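Local coordinates for protein Syntaxin1 (PDB 2XHE) that probably acts as a SNAP receptor of the syntaxin family, binding other SNARE proteins in membrane fusion, at residues B[108-111]-B[112-116]; B[137-140]-B[141-145]. One frame throughout, in Å; residues are numbered along the deposited sequence.

Contact 1: residues B[108-111]-B[112-116]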
loop_
_atom_site.group_PDB
_atom_site.type_symbol
_atom_site.label_atom_id
_atom_site.label_comp_id
_atom_site.label_asym_id
_atom_site.label_seq_id
_atom_site.Cartn_x
_atom_site.Cartn_y
_atom_site.Cartn_z
ATOM N N LEU B 108 1.471 -29.849 1.175
ATOM C CA LEU B 108 2.216 -28.703 1.709
ATOM C C LEU B 108 3.459 -29.158 2.481
ATOM O O LEU B 108 4.575 -28.769 2.135
ATOM C CB LEU B 108 1.336 -27.810 2.587
ATOM C CG LEU B 108 0.318 -26.960 1.831
ATOM C CD1 LEU B 108 -0.538 -26.136 2.785
ATOM C CD2 LEU B 108 0.997 -26.085 0.778
ATOM N N LYS B 109 3.267 -29.984 3.512
ATOM C CA LYS B 109 4.392 -30.507 4.286
ATOM C C LYS B 109 5.463 -31.094 3.387
ATOM O O LYS B 109 6.649 -30.844 3.583
ATOM C CB LYS B 109 3.942 -31.527 5.336
ATOM C CG LYS B 109 3.528 -30.882 6.655
ATOM C CD LYS B 109 3.011 -31.893 7.666
ATOM C CE LYS B 109 2.460 -31.192 8.906
ATOM N NZ LYS B 109 1.842 -32.150 9.870
ATOM N N GLN B 110 5.045 -31.865 2.389
ATOM C CA GLN B 110 5.990 -32.468 1.460
ATOM C C GLN B 110 6.849 -31.385 0.791
ATOM O O GLN B 110 8.063 -31.548 0.649
ATOM C CB GLN B 110 5.258 -33.343 0.430
ATOM C CG GLN B 110 6.144 -33.949 -0.675
ATOM C CD GLN B 110 7.384 -34.660 -0.136
ATOM O OE1 GLN B 110 7.400 -35.144 1.003
ATOM N NE2 GLN B 110 8.433 -34.723 -0.961
ATOM N N ILE B 111 6.225 -30.271 0.405
ATOM C CA ILE B 111 6.950 -29.195 -0.272
ATOM C C ILE B 111 7.873 -28.463 0.700
ATOM O O ILE B 111 8.953 -28.007 0.316
ATOM C CB ILE B 111 6.006 -28.180 -0.959
ATOM C CG1 ILE B 111 5.005 -28.902 -1.865
ATOM C CG2 ILE B 111 6.809 -27.179 -1.773
ATOM C CD1 ILE B 111 4.094 -27.969 -2.660
ATOM N N GLU B 112 7.442 -28.365 1.956
ATOM C CA GLU B 112 8.247 -27.750 3.001
ATOM C C GLU B 112 9.558 -28.502 3.141
ATOM O O GLU B 112 10.626 -27.939 2.920
ATOM C CB GLU B 112 7.508 -27.754 4.334
ATOM C CG GLU B 112 8.277 -27.069 5.446
ATOM C CD GLU B 112 7.767 -27.454 6.816
ATOM O OE1 GLU B 112 6.852 -28.308 6.879
ATOM O OE2 GLU B 112 8.282 -26.910 7.824
ATOM N N LYS B 113 9.466 -29.777 3.509
ATOM C CA LYS B 113 10.638 -30.644 3.568
ATOM C C LYS B 113 11.449 -30.560 2.275
ATOM O O LYS B 113 12.669 -30.444 2.308
ATOM C CB LYS B 113 10.231 -32.094 3.855
ATOM C CG LYS B 113 9.638 -32.307 5.250
ATOM C CD LYS B 113 9.224 -33.763 5.483
ATOM C CE LYS B 113 8.613 -33.954 6.874
ATOM N NZ LYS B 113 8.100 -35.337 7.095
ATOM N N GLU B 114 10.764 -30.612 1.137
ATOM C CA GLU B 114 11.435 -30.501 -0.158
ATOM C C GLU B 114 12.268 -29.221 -0.243
ATOM O O GLU B 114 13.412 -29.254 -0.701
ATOM C CB GLU B 114 10.423 -30.557 -1.311
ATOM C CG GLU B 114 10.369 -31.887 -2.057
ATOM C CD GLU B 114 9.304 -31.905 -3.151
ATOM O OE1 GLU B 114 8.362 -31.087 -3.080
ATOM O OE2 GLU B 114 9.404 -32.737 -4.082
ATOM N N ASN B 115 11.688 -28.103 0.198
ATOM C CA ASN B 115 12.365 -26.803 0.174
ATOM C C ASN B 115 13.496 -26.733 1.199
ATOM O O ASN B 115 14.625 -26.361 0.877
ATOM C CB ASN B 115 11.367 -25.653 0.409
ATOM C CG ASN B 115 10.381 -25.471 -0.746
ATOM O OD1 ASN B 115 10.394 -26.225 -1.722
ATOM N ND2 ASN B 115 9.518 -24.470 -0.629
ATOM N N LYS B 116 13.177 -27.096 2.437
ATOM C CA LYS B 116 14.143 -27.104 3.527
ATOM C C LYS B 116 15.390 -27.900 3.146
ATOM O O LYS B 116 16.513 -27.445 3.353
ATOM C CB LYS B 116 13.494 -27.682 4.787
ATOM C CG LYS B 116 14.177 -27.297 6.079
ATOM C CD LYS B 116 13.206 -27.318 7.257
ATOM C CE LYS B 116 13.876 -26.762 8.516
ATOM N NZ LYS B 116 12.922 -26.543 9.645
#
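Q110 with E114 and I111 with N115 meet one helical turn apart, in a local contact along the last turns of helix 80-116, one of the long helices of the N-terminal syntaxin bundle. Four i to i+4 backbone bonds run through it, from E112 N to L108 O, K113 N to K109 O, E114 N to Q110 O and N115 N to I111 O, the last at 2.7 Å. On the more open side, CG of Q110 lies opposite its backbone N (chi1 175°) and the chain then bends at chi2, which brings NE2 of the amide to the E114 side chain, crossed at a slant. NE2 of Q110 rests 3.6 Å from CG of E114, and the amide and carboxylate planes stand 56° apart. NE2 of Q110 is 3.8 Å from OE2 of E114, so the two meet by packing. On the inner side the I111 and N115 side chains run alongside each other, pointing the same way, with CG2 of I111 3.7 Å from OD1 of N115. That oxygen accepts a hydrogen bond from R136 of helix 131-171, and I111 itself packs against F46 and V50 of helix 44-72. The turn is therefore held within itself by the backbone, while an apolar branch and a buried amide, side by side, serve packing and polar bonding to two different helices.

Contact 2: residues B[137-140]-B[141-145]; sequences QSQH and SSLSR
The H140 imidazole and S144 meet obliquely: OG of S144 stands 3.3 Å from ND1 of H140 and 3.4 Å from CE1 of H140. The other flat group, the R145 guanidinium, has S141 O over one face, 3.4 Å above its plane and offset toward the rim. The H140 ring is carried out along the helix side by a first torsion that sets CG opposite the backbone N (chi1 -175°). The hydroxyl of S144 lies beside its own backbone N and opposite its carbonyl carbon (chi1 -60°), which lets OG of S144 reach back one turn and donate to H140 O at 2.8 Å. The amide N of S144 bonds to the same oxygen, H140 O, at 3.2 Å, and the two donors arrive from opposite faces of the carbonyl plane. With an alanine here, H140 O would probably lose its second donor, and a gap would be likely to open beside the imidazole. Further round the turn, L143 lies beside Q139, its CG 3.4 Å from Q139 O. The Q139 amide bonds through OE1 to R54 of helix 44-72, while NE2 of Q139 and OG of S142 each hydrogen-bond to a polar side chain on the chain of another protein. S141 OG is hydrogen-bonded to Q243. The hydroxyls and the amide, spread round this part of helix 131-171, thus place polar groups in a buried setting and supply them with partners: the helix's own carbonyl for S144, and residues of other segments or of the partner protein for Q139, S141 and S142.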
loop_
_atom_site.group_PDB
_atom_site.type_symbol
_atom_site.label_atom_id
_atom_site.label_comp_id
_atom_site.label_asym_id
_atom_site.label_seq_id
_atom_site.Cartn_x
_atom_site.Cartn_y
_atom_site.Cartn_z
ATOM N N GLN B 137 9.208 -21.490 -3.087
ATOM C CA GLN B 137 8.936 -20.737 -1.867
ATOM C C GLN B 137 7.723 -19.818 -1.970
ATOM O O GLN B 137 6.933 -19.744 -1.033
ATOM C CB GLN B 137 10.170 -19.958 -1.425
ATOM C CG GLN B 137 11.224 -20.833 -0.767
ATOM C CD GLN B 137 12.529 -20.103 -0.500
ATOM O OE1 GLN B 137 12.746 -18.984 -0.977
ATOM N NE2 GLN B 137 13.411 -20.745 0.260
ATOM N N SER B 138 7.556 -19.130 -3.098
ATOM C CA SER B 138 6.374 -18.285 -3.259
ATOM C C SER B 138 5.091 -19.096 -3.418
ATOM O O SER B 138 4.041 -18.691 -2.920
ATOM C CB SER B 138 6.537 -17.268 -4.388
ATOM O OG SER B 138 7.047 -17.876 -5.547
ATOM N N GLN B 139 5.177 -20.241 -4.095
ATOM C CA GLN B 139 4.048 -21.168 -4.185
ATOM C C GLN B 139 3.674 -21.698 -2.799
ATOM O O GLN B 139 2.500 -21.704 -2.405
ATOM C CB GLN B 139 4.373 -22.362 -5.100
ATOM C CG GLN B 139 4.534 -22.055 -6.592
ATOM C CD GLN B 139 3.224 -21.702 -7.289
ATOM O OE1 GLN B 139 2.141 -21.801 -6.713
ATOM N NE2 GLN B 139 3.329 -21.278 -8.537
ATOM N N HIS B 140 4.681 -22.158 -2.066
ATOM C CA HIS B 140 4.451 -22.755 -0.758
ATOM C C HIS B 140 3.783 -21.764 0.197
ATOM O O HIS B 140 2.830 -22.111 0.902
ATOM C CB HIS B 140 5.766 -23.262 -0.166
ATOM C CG HIS B 140 5.598 -24.003 1.124
ATOM N ND1 HIS B 140 4.365 -24.240 1.688
ATOM C CD2 HIS B 140 6.507 -24.557 1.959
ATOM C CE1 HIS B 140 4.519 -24.908 2.818
ATOM N NE2 HIS B 140 5.810 -25.117 3.003
ATOM N N SER B 141 4.288 -20.529 0.210
ATOM C CA SER B 141 3.758 -19.487 1.076
ATOM C C SER B 141 2.335 -19.124 0.694
ATOM O O SER B 141 1.413 -19.216 1.507
ATOM C CB SER B 141 4.636 -18.243 1.008
ATOM O OG SER B 141 5.902 -18.498 1.593
ATOM N N SER B 142 2.161 -18.710 -0.553
ATOM C CA SER B 142 0.861 -18.271 -1.031
ATOM C C SER B 142 -0.264 -19.269 -0.700
ATOM O O SER B 142 -1.327 -18.879 -0.206
ATOM C CB SER B 142 0.927 -18.003 -2.532
ATOM O OG SER B 142 -0.311 -17.506 -3.009
ATOM N N LEU B 143 -0.025 -20.549 -0.968
ATOM C CA LEU B 143 -1.072 -21.559 -0.848
ATOM C C LEU B 143 -1.389 -21.913 0.607
ATOM O O LEU B 143 -2.550 -22.167 0.960
ATOM C CB LEU B 143 -0.702 -22.820 -1.647
ATOM C CG LEU B 143 -0.689 -22.665 -3.173
ATOM C CD1 LEU B 143 -0.064 -23.875 -3.844
ATOM C CD2 LEU B 143 -2.095 -22.416 -3.710
ATOM N N SER B 144 -0.361 -21.940 1.447
ATOM C CA SER B 144 -0.582 -22.168 2.864
ATOM C C SER B 144 -1.528 -21.110 3.412
ATOM O O SER B 144 -2.444 -21.416 4.169
ATOM C CB SER B 144 0.736 -22.158 3.616
ATOM O OG SER B 144 1.578 -23.177 3.121
ATOM N N ARG B 145 -1.317 -19.864 3.009
ATOM C CA ARG B 145 -2.218 -18.795 3.410
ATOM C C ARG B 145 -3.603 -19.051 2.844
ATOM O O ARG B 145 -4.572 -19.127 3.598
ATOM C CB ARG B 145 -1.681 -17.405 3.016
ATOM C CG ARG B 145 -0.489 -16.918 3.868
ATOM C CD ARG B 145 -0.118 -15.431 3.625
ATOM N NE ARG B 145 0.489 -15.193 2.312
ATOM C CZ ARG B 145 1.710 -15.600 1.955
ATOM N NH1 ARG B 145 2.474 -16.281 2.811
ATOM N NH2 ARG B 145 2.170 -15.335 0.731
#

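From the N terminus, the chain runs through helix 44-72 and then helix 80-116, where contact 1 spans the final turns; it passes through helix 119-122 and enters helix 131-171, where contact 2 lies within the first few turns. Each contact is local and closes no long loop, and the two come in series, neither enclosing nor crossing the other. They nevertheless face each other across the hairpin of helices, their centres about 11 Å apart. CB of E112 packs 3.4 Å from NE2 of H140, and CD1 of L108 lies 3.7 Å from OG of S144. Both also pack on helix 44-72, which joins the three helices into one bundle.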